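Local coordinates for protein HpcE (Thermus thermophilus, PDB 1WZO) that probably isomerises 2-hydroxyhepta-2,4-diene-1,7-dioate and belongs to the fumarylacetoacetate hydrolase family, at residues Trp37-Pro43 / Leu154-Leu158. Sequence-based numbering, arbitrary orientation.
Sequences WLLPFTP and LGPFL
Leu154 meets Leu39, Phe41 and Pro43 where strand 152-159 of the fumarylacetoacetate hydrolase fold packs against the loop that leads from strand 36-37 to strand 46-50. With CG swung anti to the backbone N (chi1 -172°), its CD2 branch lies 4.0 Å from Pro43 CG and also touches Phe41 CZ, while Leu39 CD2 packs on its CB. Leu78 of strand 78-79 and Ala101 of strand 94-104 touch the same leucine. A water 2.7 Å from Leu154 O donates hydrogen bonds to that oxygen and to Leu38 O. Gly155 comes next, at a positive phi of 135°; a CB here would jam against the preceding carbonyl oxygen and press on Pro40 CD. The peptide between Gly155 and Pro156 is cis, and the chain turns a corner at the proline. Pro156 CB sits 4.0 Å from Trp37 CZ3, and its CG lies over one face of the Phe157 ring. A second water lies 2.9 Å from both Pro156 O and Leu38 O. The CB of Phe157 points away from the loop, yet its ring reaches the indole: CE2 is 3.7 Å from Trp37 CZ3, at the indole's edge and near its plane, and the two six-membered rings are steeply inclined, at 75°. His81 meets the Trp37 ring edge-to-face. An alanine in place of Trp37 would probably open a gap beside Pro156 CB and Phe157 CE2 and cost His81 its edge-to-face contact with the indole. Leu158 closes the contact: its CD2 packs 4.1 Å from Phe41 CD2, and the Pro40 ring settles on the backbone between Pro156 and Leu158, its CB 3.6 Å from Leu158 N.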
ATOM      1  N   TRP B  37     -17.770   6.531 -10.684  1.00 21.45           N
ATOM      2  CA  TRP B  37     -17.296   7.161  -9.456  1.00 23.20           C
ATOM      3  C   TRP B  37     -16.606   6.155  -8.553  1.00 22.64           C
ATOM      4  O   TRP B  37     -16.995   4.987  -8.491  1.00 21.97           O
ATOM      5  CB  TRP B  37     -18.454   7.786  -8.674  1.00 24.35           C
ATOM      6  CG  TRP B  37     -19.091   8.960  -9.336  1.00 27.58           C
ATOM      7  CD1 TRP B  37     -20.104   8.942 -10.261  1.00 29.41           C
ATOM      8  CD2 TRP B  37     -18.773  10.340  -9.116  1.00 27.13           C
ATOM      9  NE1 TRP B  37     -20.436  10.227 -10.621  1.00 28.75           N
ATOM     10  CE2 TRP B  37     -19.635  11.104  -9.936  1.00 27.79           C
ATOM     11  CE3 TRP B  37     -17.846  11.005  -8.302  1.00 23.74           C
ATOM     12  CZ2 TRP B  37     -19.594  12.504  -9.967  1.00 28.90           C
ATOM     13  CZ3 TRP B  37     -17.808  12.399  -8.334  1.00 27.69           C
ATOM     14  CH2 TRP B  37     -18.678  13.130  -9.161  1.00 25.73           C
ATOM     15  N   LEU B  38     -15.576   6.620  -7.857  1.00 20.94           N
ATOM     16  CA  LEU B  38     -14.832   5.789  -6.921  1.00 20.45           C
ATOM     17  C   LEU B  38     -14.812   6.560  -5.609  1.00 21.50           C
ATOM     18  O   LEU B  38     -15.379   7.651  -5.518  1.00 20.91           O
ATOM     19  CB  LEU B  38     -13.396   5.586  -7.410  1.00 19.18           C
ATOM     20  CG  LEU B  38     -13.191   4.954  -8.790  1.00 18.60           C
ATOM     21  CD1 LEU B  38     -11.711   4.966  -9.139  1.00 19.21           C
ATOM     22  CD2 LEU B  38     -13.723   3.526  -8.792  1.00 19.96           C
ATOM     23  N   LEU B  39     -14.173   5.994  -4.590  1.00 19.73           N
ATOM     24  CA  LEU B  39     -14.052   6.687  -3.317  1.00 20.45           C
ATOM     25  C   LEU B  39     -13.122   7.873  -3.599  1.00 20.28           C
ATOM     26  O   LEU B  39     -12.167   7.750  -4.368  1.00 18.96           O
ATOM     27  CB  LEU B  39     -13.426   5.763  -2.265  1.00 19.63           C
ATOM     28  CG  LEU B  39     -14.237   4.525  -1.878  1.00 20.85           C
ATOM     29  CD1 LEU B  39     -13.387   3.607  -0.992  1.00 21.47           C
ATOM     30  CD2 LEU B  39     -15.502   4.952  -1.147  1.00 19.14           C
ATOM     31  N   PRO B  40     -13.396   9.039  -2.996  1.00 21.43           N
ATOM     32  CA  PRO B  40     -12.551  10.219  -3.221  1.00 21.98           C
ATOM     33  C   PRO B  40     -11.109  10.071  -2.740  1.00 22.03           C
ATOM     34  O   PRO B  40     -10.246  10.863  -3.104  1.00 21.78           O
ATOM     35  CB  PRO B  40     -13.311  11.334  -2.495  1.00 23.73           C
ATOM     36  CG  PRO B  40     -14.076  10.604  -1.434  1.00 23.41           C
ATOM     37  CD  PRO B  40     -14.566   9.383  -2.171  1.00 21.42           C
ATOM     38  N   PHE B  41     -10.855   9.053  -1.927  1.00 20.83           N
ATOM     39  CA  PHE B  41      -9.518   8.787  -1.410  1.00 19.99           C
ATOM     40  C   PHE B  41      -9.559   7.395  -0.795  1.00 19.76           C
ATOM     41  O   PHE B  41     -10.625   6.783  -0.711  1.00 20.50           O
ATOM     42  CB  PHE B  41      -9.126   9.844  -0.358  1.00 18.72           C
ATOM     43  CG  PHE B  41      -9.991   9.829   0.877  1.00 18.93           C
ATOM     44  CD1 PHE B  41      -9.640   9.057   1.982  1.00 16.28           C
ATOM     45  CD2 PHE B  41     -11.180  10.552   0.918  1.00 16.70           C
ATOM     46  CE1 PHE B  41     -10.467   9.002   3.110  1.00 16.82           C
ATOM     47  CE2 PHE B  41     -12.014  10.502   2.042  1.00 17.10           C
ATOM     48  CZ  PHE B  41     -11.654   9.725   3.137  1.00 15.83           C
ATOM     49  N   THR B  42      -8.406   6.876  -0.393  1.00 19.70           N
ATOM     50  CA  THR B  42      -8.367   5.555   0.217  1.00 19.16           C
ATOM     51  C   THR B  42      -8.283   5.727   1.729  1.00 18.35           C
ATOM     52  O   THR B  42      -7.247   6.119   2.267  1.00 19.37           O
ATOM     53  CB  THR B  42      -7.159   4.739  -0.289  1.00 20.56           C
ATOM     54  OG1 THR B  42      -7.260   4.589  -1.708  1.00 21.01           O
ATOM     55  CG2 THR B  42      -7.138   3.353   0.350  1.00 21.02           C
ATOM     56  N   PRO B  43      -9.388   5.449   2.435  1.00 17.97           N
ATOM     57  CA  PRO B  43      -9.422   5.586   3.892  1.00 16.62           C
ATOM     58  C   PRO B  43      -8.494   4.630   4.630  1.00 18.23           C
ATOM     59  O   PRO B  43      -8.237   3.514   4.171  1.00 18.17           O
ATOM     60  CB  PRO B  43     -10.887   5.307   4.238  1.00 18.41           C
ATOM     61  CG  PRO B  43     -11.629   5.628   2.983  1.00 16.47           C
ATOM     62  CD  PRO B  43     -10.718   5.091   1.913  1.00 17.47           C
ATOM     63  N   LEU B 154     -19.508   6.327   0.815  1.00 14.71           N
ATOM     64  CA  LEU B 154     -18.697   7.461   1.240  1.00 16.92           C
ATOM     65  C   LEU B 154     -18.325   8.334   0.053  1.00 16.29           C
ATOM     66  O   LEU B 154     -17.805   7.843  -0.949  1.00 17.10           O
ATOM     67  CB  LEU B 154     -17.417   6.972   1.936  1.00 16.19           C
ATOM     68  CG  LEU B 154     -16.529   8.026   2.608  1.00 17.63           C
ATOM     69  CD1 LEU B 154     -17.171   8.454   3.913  1.00 14.74           C
ATOM     70  CD2 LEU B 154     -15.137   7.463   2.882  1.00 14.72           C
ATOM     71  N   GLY B 155     -18.595   9.632   0.175  1.00 17.12           N
ATOM     72  CA  GLY B 155     -18.268  10.554  -0.899  1.00 17.96           C
ATOM     73  C   GLY B 155     -19.402  11.527  -1.174  1.00 19.08           C
ATOM     74  O   GLY B 155     -20.195  11.826  -0.282  1.00 16.58           O
ATOM     75  N   PRO B 156     -19.517  12.020  -2.417  1.00 20.86           N
ATOM     76  CA  PRO B 156     -18.613  11.674  -3.518  1.00 21.21           C
ATOM     77  C   PRO B 156     -17.304  12.455  -3.534  1.00 21.66           C
ATOM     78  O   PRO B 156     -16.389  12.125  -4.288  1.00 22.77           O
ATOM     79  CB  PRO B 156     -19.466  11.947  -4.760  1.00 23.67           C
ATOM     80  CG  PRO B 156     -20.334  13.090  -4.322  1.00 21.76           C
ATOM     81  CD  PRO B 156     -20.737  12.679  -2.924  1.00 23.09           C
ATOM     82  N   PHE B 157     -17.200  13.474  -2.686  1.00 20.97           N
ATOM     83  CA  PHE B 157     -16.001  14.305  -2.680  1.00 21.51           C
ATOM     84  C   PHE B 157     -15.235  14.408  -1.373  1.00 21.74           C
ATOM     85  O   PHE B 157     -15.766  14.163  -0.291  1.00 21.81           O
ATOM     86  CB  PHE B 157     -16.349  15.743  -3.086  1.00 24.46           C
ATOM     87  CG  PHE B 157     -17.254  15.845  -4.274  1.00 24.37           C
ATOM     88  CD1 PHE B 157     -18.571  16.262  -4.120  1.00 25.22           C
ATOM     89  CD2 PHE B 157     -16.791  15.535  -5.545  1.00 26.56           C
ATOM     90  CE1 PHE B 157     -19.417  16.373  -5.220  1.00 26.72           C
ATOM     91  CE2 PHE B 157     -17.630  15.642  -6.650  1.00 26.86           C
ATOM     92  CZ  PHE B 157     -18.944  16.062  -6.485  1.00 26.15           C
ATOM     93  N   LEU B 158     -13.968  14.779  -1.507  1.00 21.37           N
ATOM     94  CA  LEU B 158     -13.111  15.047  -0.366  1.00 20.47           C
ATOM     95  C   LEU B 158     -13.049  16.568  -0.470  1.00 21.90           C
ATOM     96  O   LEU B 158     -12.261  17.117  -1.245  1.00 21.36           O
ATOM     97  CB  LEU B 158     -11.714  14.454  -0.550  1.00 17.42           C
ATOM     98  CG  LEU B 158     -10.697  14.935   0.494  1.00 18.10           C
ATOM     99  CD1 LEU B 158     -11.247  14.734   1.898  1.00 19.60           C
ATOM    100  CD2 LEU B 158      -9.377  14.178   0.314  1.00 21.58           C
TER
HETATM  101  O   HOH W   1     -17.740   8.102  -3.599  1.00 19.61           O
HETATM  102  O   HOH W   2     -14.630  10.445  -5.857  1.00 20.12           O